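Local coordinates for protein putative type 11 methyltransferase (Sulfolobus solfataricus, PDB 3I9F) that probably acts as an S-adenosylmethionine-dependent methyltransferase and binds zinc ions in the crystal, at residues B[22-27]-B[79-84]; B[105-110]-B[156-161]; B[111-116]-B[125-130]. One frame throughout, in Å; residues are numbered along the deposited sequence.

Contact 1 of 3, residues B[22-27]-B[79-84]; sequences VDYGCG and ILFANS
Two backbone hydrogen bonds tie strand 22-24 to its parallel neighbour 79-82. Leu-80 N donates to Val-22 O (2.9 Å) nearly along the C=O axis, and Leu-80 O takes the N-H of Tyr-24. The next link of this parallel pattern is indirect: the strands diverge, at 29° to one another, and a water sits between Tyr-24 O and Ala-82 N. It accepts the N-H of Ala-82 at 2.9 Å from Ala-82 N, and lies within donating distance of Tyr-24 O and of OD1 of buried Asp-23, more acceptors being near than it has protons to give. Ser-84 OG donates to Tyr-24 O, 2.9 Å away and in the carbonyl plane, so that oxygen, where the strand ends, has the hydroxyl and probably the water on it. This is the first strand of a Rossmann-like methyltransferase core running into its glycine-rich turn, the loop that in class I relatives lies against the cofactor. Gly-25, with phi at 86°, turns the chain there, and Ser-84 CB comes within 3.5 Å of Gly-25 O.

The apolar contacts centre on two rings lying side by side. Tyr-24 has CG anti to its backbone N (chi1 -152°), and its ring runs near parallel to that of Phe-81 but slid so far that they barely overlap, with centroids 4.9 Å apart. Tyr-24 CD2 meets Phe-81 CZ at 3.6 Å, while Tyr-24 CB makes a CH-pi contact over the Phe-81 face. Ile-79 CG2 approaches the edge of the Tyr-24 ring. Asp-23 and Leu-80 run side by side, Leu-80 CD2 lying 3.8 Å from Asp-23 OD1. Val-94 of helix 91-101 packs against Tyr-24 and Phe-81.

Contact 2 of 3, residues B[105-110]-B[156-161]; sequences DGRVII and VLKRKT
The guanidinium of Arg-107 is the flat group here, and Lys-158 CB lies over one of its faces, offset toward the rim and 3.6 Å from Arg-107 NH2. Arg-107 NE is held by a salt bridge to Glu-143 on strand 140-146, the strand beyond 152-159. The two long side chains run alongside each other and point the same way, although both should be positively charged; Arg-107 NH1 and Lys-158 NZ stay 5.2 Å apart, and Glu-143 would offset some of the repulsion.

The backbones beneath are antiparallel, in the part of the sheet that marks the class I methyltransferase fold: the last strand, 152-159, is inserted between 106-113 and 140-146 and runs against the parallel core. Val-108 and Leu-157 form a hydrogen-bonded pair. Val-108 N donates to Leu-157 O at 3.0 Å, meeting a lone pair in the carbonyl plane. The return bond, Leu-157 N to Val-108 O, is shorter at 2.8 Å but more bent, with an angle of 136° at the hydrogen. Ile-109 faces Val-156 as the adjoining non-hydrogen-bonded pair, and the strand axes are twisted to 147°.

On the face carrying Val-108 and Leu-157, those two side chains cross obliquely, CB of Val-108 lying 4.0 Å from CB of Leu-157. Phe-137 covers both of them. Ile-110 CG1 reaches Leu-157 CD2 more loosely, at 4.3 Å. The other face carries Arg-107, Ile-109 and Val-156, and Ile-13 of helix 10-14 packs on the last two. Arg-107 bends at chi2 (40°), and its aliphatic stem leans over Val-156, with Arg-107 CG 3.6 Å from Val-156 CG1.

Contact 3 of 3, residues B[111-116]-B[125-130]; sequences IDWRKE and SIRMDE
Arg-127 reaches out of the connection between strand 106-113 and helix 130-136 to grip an inverse gamma turn centred on Lys-115. Its CB starts beside Lys-115 CG, and the chain then runs extended to NE. Arg-127 CD passes 3.1 Å from Arg-114 O and also touches Trp-113 CB. NE and the rest of the guanidinium continue past Trp-113, whose CB lies over one face, 3.7 Å from Arg-127 NH1; the indole and guanidinium planes are inclined by 47°. At the tip, Arg-127 NH1 donates to Arg-114 O at 2.9 Å. That bond is almost straight, 171° at the hydrogen, and its acceptor lies in the guanidinium plane. The same oxygen takes the weak N-H bond of Glu-116 that closes the turn. NH1 also bonds Thr-118 OG1, and NH2 bonds the carbonyls of Ile-120 and Pro-122, so this one buried group gathers the connecting loop around itself.

Lys-115 sends its own extended chain across Asp-129. Asp-129 is the N-cap of helix 130-136, with OD1 on the backbone N of Asp-132. The charged tip of Lys-115 pairs mainly with Asp-132; its bridge to Asp-129 is long, 4.0 Å from NZ to OD2. Closer than the amine is a methylene further back: Lys-115 CD sits 3.5 Å from Asp-129 OD2.

In the fold
Strands 76-82 and 106-113 join the three contacts edge to edge. Phe-81 and Ile-79 of contact 1 pair with Ile-109 of contact 2 through two probable hydrogen bonds, Phe-81 N to Ile-109 O and Ile-79 O to Ile-109 N, both 2.8 Å. Further along, Asn-83 N probably bonds Ile-111 O of contact 3 at 2.7 Å. Contact 3 continues strand 106-113 beyond contact 2, their centres about 19 Å apart, and is nested in the chain loop that contact 2 closes. Contact 1 is the most central and holds the glycine-rich turn; the side chain of Tyr-24 is about 12 Å from a bound zinc, and Gly-106 of contact 2 about 10 Å from one. Contact 3 lies away from the known metal sites.

Contact 1 of 3, residues B[22-27]-B[79-84]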
loop_
_atom_site.group_PDB
_atom_site.type_symbol
_atom_site.label_atom_id
_atom_site.label_comp_id
_atom_site.label_asym_id
_atom_site.label_seq_id
_atom_site.Cartn_x
_atom_site.Cartn_y
_atom_site.Cartn_z
ATOM N N VAL B 22 -2.885 -11.256 -4.080
ATOM C CA VAL B 22 -3.603 -10.536 -3.054
ATOM C C VAL B 22 -4.281 -11.536 -2.195
ATOM O O VAL B 22 -5.002 -12.330 -2.725
ATOM C CB VAL B 22 -4.677 -9.613 -3.662
ATOM C CG1 VAL B 22 -5.649 -9.068 -2.568
ATOM C CG2 VAL B 22 -4.031 -8.464 -4.415
ATOM N N ASP B 23 -4.040 -11.516 -0.881
ATOM C CA ASP B 23 -4.848 -12.288 0.092
ATOM C C ASP B 23 -5.967 -11.351 0.611
ATOM O O ASP B 23 -5.742 -10.458 1.453
ATOM C CB ASP B 23 -3.971 -12.817 1.264
ATOM C CG ASP B 23 -4.712 -13.793 2.218
ATOM O OD1 ASP B 23 -5.826 -14.277 1.912
ATOM O OD2 ASP B 23 -4.173 -14.110 3.315
ATOM N N TYR B 24 -7.163 -11.557 0.085
ATOM C CA TYR B 24 -8.313 -10.656 0.302
ATOM C C TYR B 24 -9.166 -11.202 1.462
ATOM O O TYR B 24 -9.861 -12.190 1.325
ATOM C CB TYR B 24 -9.131 -10.573 -0.993
ATOM C CG TYR B 24 -9.888 -9.285 -1.191
ATOM C CD1 TYR B 24 -10.535 -8.630 -0.135
ATOM C CD2 TYR B 24 -9.995 -8.732 -2.438
ATOM C CE1 TYR B 24 -11.201 -7.434 -0.336
ATOM C CE2 TYR B 24 -10.688 -7.558 -2.636
ATOM C CZ TYR B 24 -11.292 -6.923 -1.584
ATOM O OH TYR B 24 -11.945 -5.756 -1.829
ATOM N N GLY B 25 -9.096 -10.551 2.607
ATOM C CA GLY B 25 -9.723 -11.052 3.804
ATOM C C GLY B 25 -8.742 -12.003 4.449
ATOM O O GLY B 25 -8.967 -13.186 4.513
ATOM N N CYS B 26 -7.618 -11.463 4.889
ATOM C CA CYS B 26 -6.483 -12.291 5.307
ATOM C C CYS B 26 -6.612 -12.725 6.743
ATOM O O CYS B 26 -6.039 -13.733 7.109
ATOM C CB CYS B 26 -5.122 -11.592 5.064
ATOM S SG CYS B 26 -4.851 -9.998 5.898
ATOM N N GLY B 27 -7.357 -11.951 7.536
ATOM C CA GLY B 27 -7.707 -12.293 8.917
ATOM C C GLY B 27 -6.573 -12.872 9.741
ATOM O O GLY B 27 -5.524 -12.237 9.968
ATOM N N ILE B 79 -5.777 -13.604 -6.750
ATOM C CA ILE B 79 -6.505 -13.076 -5.607
ATOM C C ILE B 79 -7.097 -14.268 -4.880
ATOM O O ILE B 79 -7.873 -15.019 -5.456
ATOM C CB ILE B 79 -7.669 -12.163 -6.068
ATOM C CG1 ILE B 79 -7.131 -10.920 -6.766
ATOM C CG2 ILE B 79 -8.523 -11.759 -4.890
ATOM C CD1 ILE B 79 -8.165 -10.140 -7.479
ATOM N N LEU B 80 -6.729 -14.444 -3.624
ATOM C CA LEU B 80 -7.285 -15.513 -2.818
ATOM C C LEU B 80 -8.387 -14.976 -1.901
ATOM O O LEU B 80 -8.231 -13.949 -1.218
ATOM C CB LEU B 80 -6.195 -16.145 -1.970
ATOM C CG LEU B 80 -6.626 -17.199 -0.945
ATOM C CD1 LEU B 80 -7.175 -18.454 -1.607
ATOM C CD2 LEU B 80 -5.471 -17.546 -0.009
ATOM N N PHE B 81 -9.487 -15.718 -1.874
ATOM C CA PHE B 81 -10.563 -15.542 -0.898
ATOM C C PHE B 81 -10.664 -16.823 -0.131
ATOM O O PHE B 81 -11.293 -17.754 -0.571
ATOM C CB PHE B 81 -11.876 -15.278 -1.614
ATOM C CG PHE B 81 -12.027 -13.878 -2.132
ATOM C CD1 PHE B 81 -12.401 -12.848 -1.287
ATOM C CD2 PHE B 81 -11.862 -13.610 -3.446
ATOM C CE1 PHE B 81 -12.573 -11.593 -1.742
ATOM C CE2 PHE B 81 -12.020 -12.332 -3.938
ATOM C CZ PHE B 81 -12.363 -11.320 -3.088
ATOM N N ALA B 82 -10.029 -16.863 1.030
ATOM C CA ALA B 82 -10.000 -18.043 1.891
ATOM C C ALA B 82 -10.926 -17.906 3.080
ATOM O O ALA B 82 -10.573 -17.300 4.092
ATOM C CB ALA B 82 -8.539 -18.308 2.393
ATOM N N ASN B 83 -12.088 -18.521 2.975
ATOM C CA ASN B 83 -13.123 -18.474 4.027
ATOM C C ASN B 83 -13.497 -17.092 4.414
ATOM O O ASN B 83 -13.789 -16.862 5.567
ATOM C CB ASN B 83 -12.669 -19.228 5.259
ATOM C CG ASN B 83 -12.194 -20.623 4.909
ATOM O OD1 ASN B 83 -12.953 -21.430 4.323
ATOM N ND2 ASN B 83 -10.939 -20.893 5.174
ATOM N N SER B 84 -13.455 -16.167 3.468
ATOM C CA SER B 84 -13.558 -14.759 3.818
ATOM C C SER B 84 -14.645 -14.008 3.057
ATOM O O SER B 84 -15.104 -13.026 3.550
ATOM C CB SER B 84 -12.208 -14.045 3.663
ATOM O OG SER B 84 -11.780 -14.068 2.315
HETATM O O HOH W 1 -8.308 -14.588 1.720
#

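Contact 2 of 3, residues B[105-110]-B[156-161]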
loop_
_atom_site.group_PDB
_atom_site.type_symbol
_atom_site.label_atom_id
_atom_site.label_comp_id
_atom_site.label_asym_id
_atom_site.label_seq_id
_atom_site.Cartn_x
_atom_site.Cartn_y
_atom_site.Cartn_z
ATOM N N ASP B 105 -5.532 -12.030 -17.680
ATOM C CA ASP B 105 -5.263 -13.456 -17.537
ATOM C C ASP B 105 -5.108 -13.850 -16.060
ATOM O O ASP B 105 -4.552 -14.890 -15.729
ATOM C CB ASP B 105 -3.991 -13.822 -18.339
ATOM C CG ASP B 105 -2.697 -13.082 -17.811
ATOM O OD1 ASP B 105 -2.762 -11.837 -17.489
ATOM O OD2 ASP B 105 -1.615 -13.752 -17.754
ATOM N N GLY B 106 -5.643 -13.036 -15.161
ATOM C CA GLY B 106 -5.466 -13.291 -13.727
ATOM C C GLY B 106 -6.422 -14.368 -13.302
ATOM O O GLY B 106 -7.291 -14.718 -14.068
ATOM N N ARG B 107 -6.225 -14.891 -12.097
ATOM C CA ARG B 107 -7.048 -15.962 -11.539
ATOM C C ARG B 107 -7.560 -15.592 -10.130
ATOM O O ARG B 107 -6.834 -15.008 -9.332
ATOM C CB ARG B 107 -6.205 -17.260 -11.436
ATOM C CG ARG B 107 -6.386 -18.340 -12.520
ATOM C CD ARG B 107 -6.528 -17.793 -13.885
ATOM N NE ARG B 107 -6.474 -18.805 -14.922
ATOM C CZ ARG B 107 -6.548 -18.535 -16.226
ATOM N NH1 ARG B 107 -6.466 -19.527 -17.107
ATOM N NH2 ARG B 107 -6.699 -17.286 -16.656
ATOM N N VAL B 108 -8.808 -15.952 -9.830
ATOM C CA VAL B 108 -9.338 -15.844 -8.484
ATOM C C VAL B 108 -9.426 -17.229 -7.856
ATOM O O VAL B 108 -9.960 -18.139 -8.454
ATOM C CB VAL B 108 -10.733 -15.187 -8.504
ATOM C CG1 VAL B 108 -11.380 -15.215 -7.079
ATOM C CG2 VAL B 108 -10.632 -13.746 -9.078
ATOM N N ILE B 109 -8.898 -17.379 -6.654
ATOM C CA ILE B 109 -8.984 -18.633 -5.929
ATOM C C ILE B 109 -9.967 -18.499 -4.785
ATOM O O ILE B 109 -9.738 -17.704 -3.899
ATOM C CB ILE B 109 -7.629 -19.051 -5.310
ATOM C CG1 ILE B 109 -6.516 -19.050 -6.370
ATOM C CG2 ILE B 109 -7.749 -20.417 -4.711
ATOM C CD1 ILE B 109 -5.123 -18.707 -5.827
ATOM N N ILE B 110 -11.042 -19.294 -4.799
ATOM C CA ILE B 110 -11.978 -19.383 -3.688
ATOM C C ILE B 110 -11.776 -20.655 -2.886
ATOM O O ILE B 110 -11.793 -21.742 -3.439
ATOM C CB ILE B 110 -13.462 -19.416 -4.171
ATOM C CG1 ILE B 110 -13.797 -18.205 -5.059
ATOM C CG2 ILE B 110 -14.434 -19.529 -2.980
ATOM C CD1 ILE B 110 -13.234 -16.911 -4.596
ATOM N N VAL B 156 -10.843 -22.386 -8.785
ATOM C CA VAL B 156 -9.949 -21.496 -9.449
ATOM C C VAL B 156 -10.807 -20.953 -10.550
ATOM O O VAL B 156 -11.483 -21.710 -11.225
ATOM C CB VAL B 156 -8.719 -22.209 -10.014
ATOM C CG1 VAL B 156 -7.770 -21.185 -10.750
ATOM C CG2 VAL B 156 -7.990 -23.005 -8.897
ATOM N N LEU B 157 -10.790 -19.643 -10.716
ATOM C CA LEU B 157 -11.714 -18.945 -11.549
ATOM C C LEU B 157 -10.910 -18.082 -12.510
ATOM O O LEU B 157 -9.921 -17.515 -12.099
ATOM C CB LEU B 157 -12.536 -18.023 -10.664
ATOM C CG LEU B 157 -13.924 -18.340 -10.175
ATOM C CD1 LEU B 157 -13.971 -19.693 -9.571
ATOM C CD2 LEU B 157 -14.347 -17.276 -9.178
ATOM N N LYS B 158 -11.351 -17.965 -13.761
ATOM C CA LYS B 158 -10.767 -17.055 -14.733
ATOM C C LYS B 158 -11.854 -16.192 -15.302
ATOM O O LYS B 158 -12.999 -16.538 -15.240
ATOM C CB LYS B 158 -10.134 -17.837 -15.892
ATOM C CG LYS B 158 -11.153 -18.715 -16.692
ATOM C CD LYS B 158 -10.508 -19.610 -17.742
ATOM C CE LYS B 158 -10.775 -19.148 -19.169
ATOM N NZ LYS B 158 -10.653 -20.282 -20.129
ATOM N N ARG B 159 -11.475 -15.087 -15.916
ATOM C CA ARG B 159 -12.451 -14.199 -16.518
ATOM C C ARG B 159 -13.186 -14.824 -17.689
ATOM O O ARG B 159 -12.561 -15.469 -18.517
ATOM C CB ARG B 159 -11.754 -12.963 -17.053
ATOM C CG ARG B 159 -11.182 -12.034 -16.005
ATOM C CD ARG B 159 -10.620 -10.849 -16.725
ATOM N NE ARG B 159 -9.936 -9.861 -15.890
ATOM C CZ ARG B 159 -10.522 -8.839 -15.255
ATOM N NH1 ARG B 159 -11.824 -8.698 -15.259
ATOM N NH2 ARG B 159 -9.781 -7.958 -14.587
ATOM N N LYS B 160 -14.493 -14.612 -17.796
ATOM C CA LYS B 160 -15.198 -14.963 -19.040
ATOM C C LYS B 160 -14.547 -14.279 -20.248
ATOM O O LYS B 160 -14.235 -13.090 -20.175
ATOM C CB LYS B 160 -16.672 -14.551 -18.983
ATOM C CG LYS B 160 -17.573 -15.556 -18.309
ATOM C CD LYS B 160 -19.045 -15.196 -18.447
ATOM C CE LYS B 160 -19.915 -15.981 -17.448
ATOM N NZ LYS B 160 -21.164 -15.231 -17.073
ATOM N N THR B 161 -14.350 -15.010 -21.349
ATOM C CA THR B 161 -13.866 -14.427 -22.616
ATOM C C THR B 161 -14.935 -13.463 -23.166
ATOM O O THR B 161 -16.111 -13.852 -23.273
ATOM C CB THR B 161 -13.573 -15.532 -23.673
#

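Contact 3 of 3, residues B[111-116]-B[125-130]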
loop_
_atom_site.group_PDB
_atom_site.type_symbol
_atom_site.label_atom_id
_atom_site.label_comp_id
_atom_site.label_asym_id
_atom_site.label_seq_id
_atom_site.Cartn_x
_atom_site.Cartn_y
_atom_site.Cartn_z
ATOM N N ILE B 111 -11.589 -20.503 -1.580
ATOM C CA ILE B 111 -11.756 -21.582 -0.624
ATOM C C ILE B 111 -12.821 -21.160 0.369
ATOM O O ILE B 111 -12.784 -20.052 0.878
ATOM C CB ILE B 111 -10.459 -21.877 0.131
ATOM C CG1 ILE B 111 -9.367 -22.308 -0.872
ATOM C CG2 ILE B 111 -10.680 -22.975 1.152
ATOM C CD1 ILE B 111 -7.950 -22.285 -0.295
ATOM N N ASP B 112 -13.794 -22.026 0.619
ATOM C CA ASP B 112 -14.800 -21.773 1.615
ATOM C C ASP B 112 -15.407 -23.078 2.058
ATOM O O ASP B 112 -15.242 -24.105 1.394
ATOM C CB ASP B 112 -15.918 -20.858 1.075
ATOM C CG ASP B 112 -16.509 -19.940 2.158
ATOM O OD1 ASP B 112 -16.194 -20.142 3.357
ATOM O OD2 ASP B 112 -17.266 -18.988 1.819
ATOM N N TRP B 113 -16.139 -22.988 3.168
ATOM C CA TRP B 113 -16.818 -24.084 3.810
ATOM C C TRP B 113 -17.975 -24.636 3.006
ATOM O O TRP B 113 -18.677 -23.884 2.376
ATOM C CB TRP B 113 -17.353 -23.607 5.142
ATOM C CG TRP B 113 -16.301 -23.306 6.150
ATOM C CD1 TRP B 113 -15.693 -22.112 6.357
ATOM C CD2 TRP B 113 -15.726 -24.217 7.090
ATOM N NE1 TRP B 113 -14.780 -22.211 7.385
ATOM C CE2 TRP B 113 -14.776 -23.492 7.852
ATOM C CE3 TRP B 113 -15.946 -25.556 7.390
ATOM C CZ2 TRP B 113 -14.049 -24.065 8.899
ATOM C CZ3 TRP B 113 -15.206 -26.145 8.430
ATOM C CH2 TRP B 113 -14.270 -25.401 9.161
ATOM N N ARG B 114 -18.200 -25.945 3.024
ATOM C CA ARG B 114 -19.330 -26.476 2.263
ATOM C C ARG B 114 -20.614 -26.011 2.957
ATOM O O ARG B 114 -20.640 -25.820 4.167
ATOM C CB ARG B 114 -19.311 -27.992 2.139
ATOM C CG ARG B 114 -18.032 -28.555 1.579
ATOM C CD ARG B 114 -18.157 -30.045 1.309
ATOM N NE ARG B 114 -16.875 -30.759 1.392
ATOM C CZ ARG B 114 -16.009 -30.958 0.375
ATOM N NH1 ARG B 114 -16.237 -30.472 -0.864
ATOM N NH2 ARG B 114 -14.881 -31.658 0.596
ATOM N N LYS B 115 -21.662 -25.863 2.159
ATOM C CA LYS B 115 -22.944 -25.376 2.603
ATOM C C LYS B 115 -23.810 -26.549 3.076
ATOM O O LYS B 115 -24.844 -26.857 2.498
ATOM C CB LYS B 115 -23.593 -24.627 1.438
ATOM C CG LYS B 115 -24.804 -23.762 1.794
ATOM C CD LYS B 115 -25.432 -23.212 0.523
ATOM C CE LYS B 115 -26.278 -21.974 0.740
ATOM N NZ LYS B 115 -27.003 -21.591 -0.540
ATOM N N GLU B 116 -23.330 -27.213 4.119
ATOM C CA GLU B 116 -24.037 -28.295 4.805
ATOM C C GLU B 116 -23.605 -28.213 6.241
ATOM O O GLU B 116 -22.696 -27.454 6.557
ATOM C CB GLU B 116 -23.725 -29.683 4.227
ATOM C CG GLU B 116 -22.265 -29.930 3.820
ATOM C CD GLU B 116 -22.024 -31.367 3.251
ATOM O OE1 GLU B 116 -21.471 -31.491 2.112
ATOM O OE2 GLU B 116 -22.395 -32.363 3.956
ATOM N N SER B 125 -26.066 -20.689 8.028
ATOM C CA SER B 125 -26.726 -19.548 7.345
ATOM C C SER B 125 -25.836 -18.590 6.582
ATOM O O SER B 125 -26.239 -18.058 5.556
ATOM C CB SER B 125 -27.532 -18.728 8.329
ATOM O OG SER B 125 -28.838 -19.244 8.367
ATOM N N ILE B 126 -24.632 -18.378 7.066
ATOM C CA ILE B 126 -23.744 -17.431 6.438
ATOM C C ILE B 126 -22.948 -18.067 5.294
ATOM O O ILE B 126 -22.191 -17.390 4.656
ATOM C CB ILE B 126 -22.832 -16.756 7.529
ATOM C CG1 ILE B 126 -22.490 -15.300 7.155
ATOM C CG2 ILE B 126 -21.599 -17.581 7.816
ATOM C CD1 ILE B 126 -23.746 -14.360 7.037
ATOM N N ARG B 127 -23.134 -19.359 5.018
ATOM C CA ARG B 127 -22.275 -20.085 4.068
ATOM C C ARG B 127 -22.769 -20.023 2.659
ATOM O O ARG B 127 -23.970 -19.999 2.425
ATOM C CB ARG B 127 -22.199 -21.572 4.422
ATOM C CG ARG B 127 -21.482 -21.853 5.692
ATOM C CD ARG B 127 -21.221 -23.314 5.913
ATOM N NE ARG B 127 -20.768 -23.549 7.269
ATOM C CZ ARG B 127 -20.175 -24.656 7.721
ATOM N NH1 ARG B 127 -19.916 -25.663 6.924
ATOM N NH2 ARG B 127 -19.805 -24.717 8.982
ATOM N N MET B 128 -21.821 -20.117 1.737
ATOM C CA MET B 128 -22.056 -20.053 0.314
ATOM C C MET B 128 -21.399 -21.236 -0.407
ATOM O O MET B 128 -20.225 -21.534 -0.176
ATOM C CB MET B 128 -21.457 -18.757 -0.259
ATOM C CG MET B 128 -22.114 -17.414 0.204
ATOM S SD MET B 128 -21.187 -15.933 -0.279
ATOM C CE MET B 128 -20.798 -16.416 -1.941
ATOM N N ASP B 129 -22.125 -21.859 -1.341
ATOM C CA ASP B 129 -21.560 -22.898 -2.196
ATOM C C ASP B 129 -21.090 -22.309 -3.509
ATOM O O ASP B 129 -21.220 -21.101 -3.744
ATOM C CB ASP B 129 -22.576 -24.004 -2.459
ATOM C CG ASP B 129 -23.866 -23.472 -3.032
ATOM O OD1 ASP B 129 -23.818 -22.412 -3.715
ATOM O OD2 ASP B 129 -24.927 -24.090 -2.800
ATOM N N GLU B 130 -20.513 -23.160 -4.360
ATOM C CA GLU B 130 -20.145 -22.773 -5.716
ATOM C C GLU B 130 -21.202 -21.925 -6.382
ATOM O O GLU B 130 -20.922 -20.861 -6.926
ATOM C CB GLU B 130 -19.958 -23.997 -6.606
ATOM C CG GLU B 130 -19.384 -23.623 -7.978
ATOM C CD GLU B 130 -18.987 -24.811 -8.858
ATOM O OE1 GLU B 130 -18.414 -25.797 -8.331
ATOM O OE2 GLU B 130 -19.249 -24.725 -10.082
#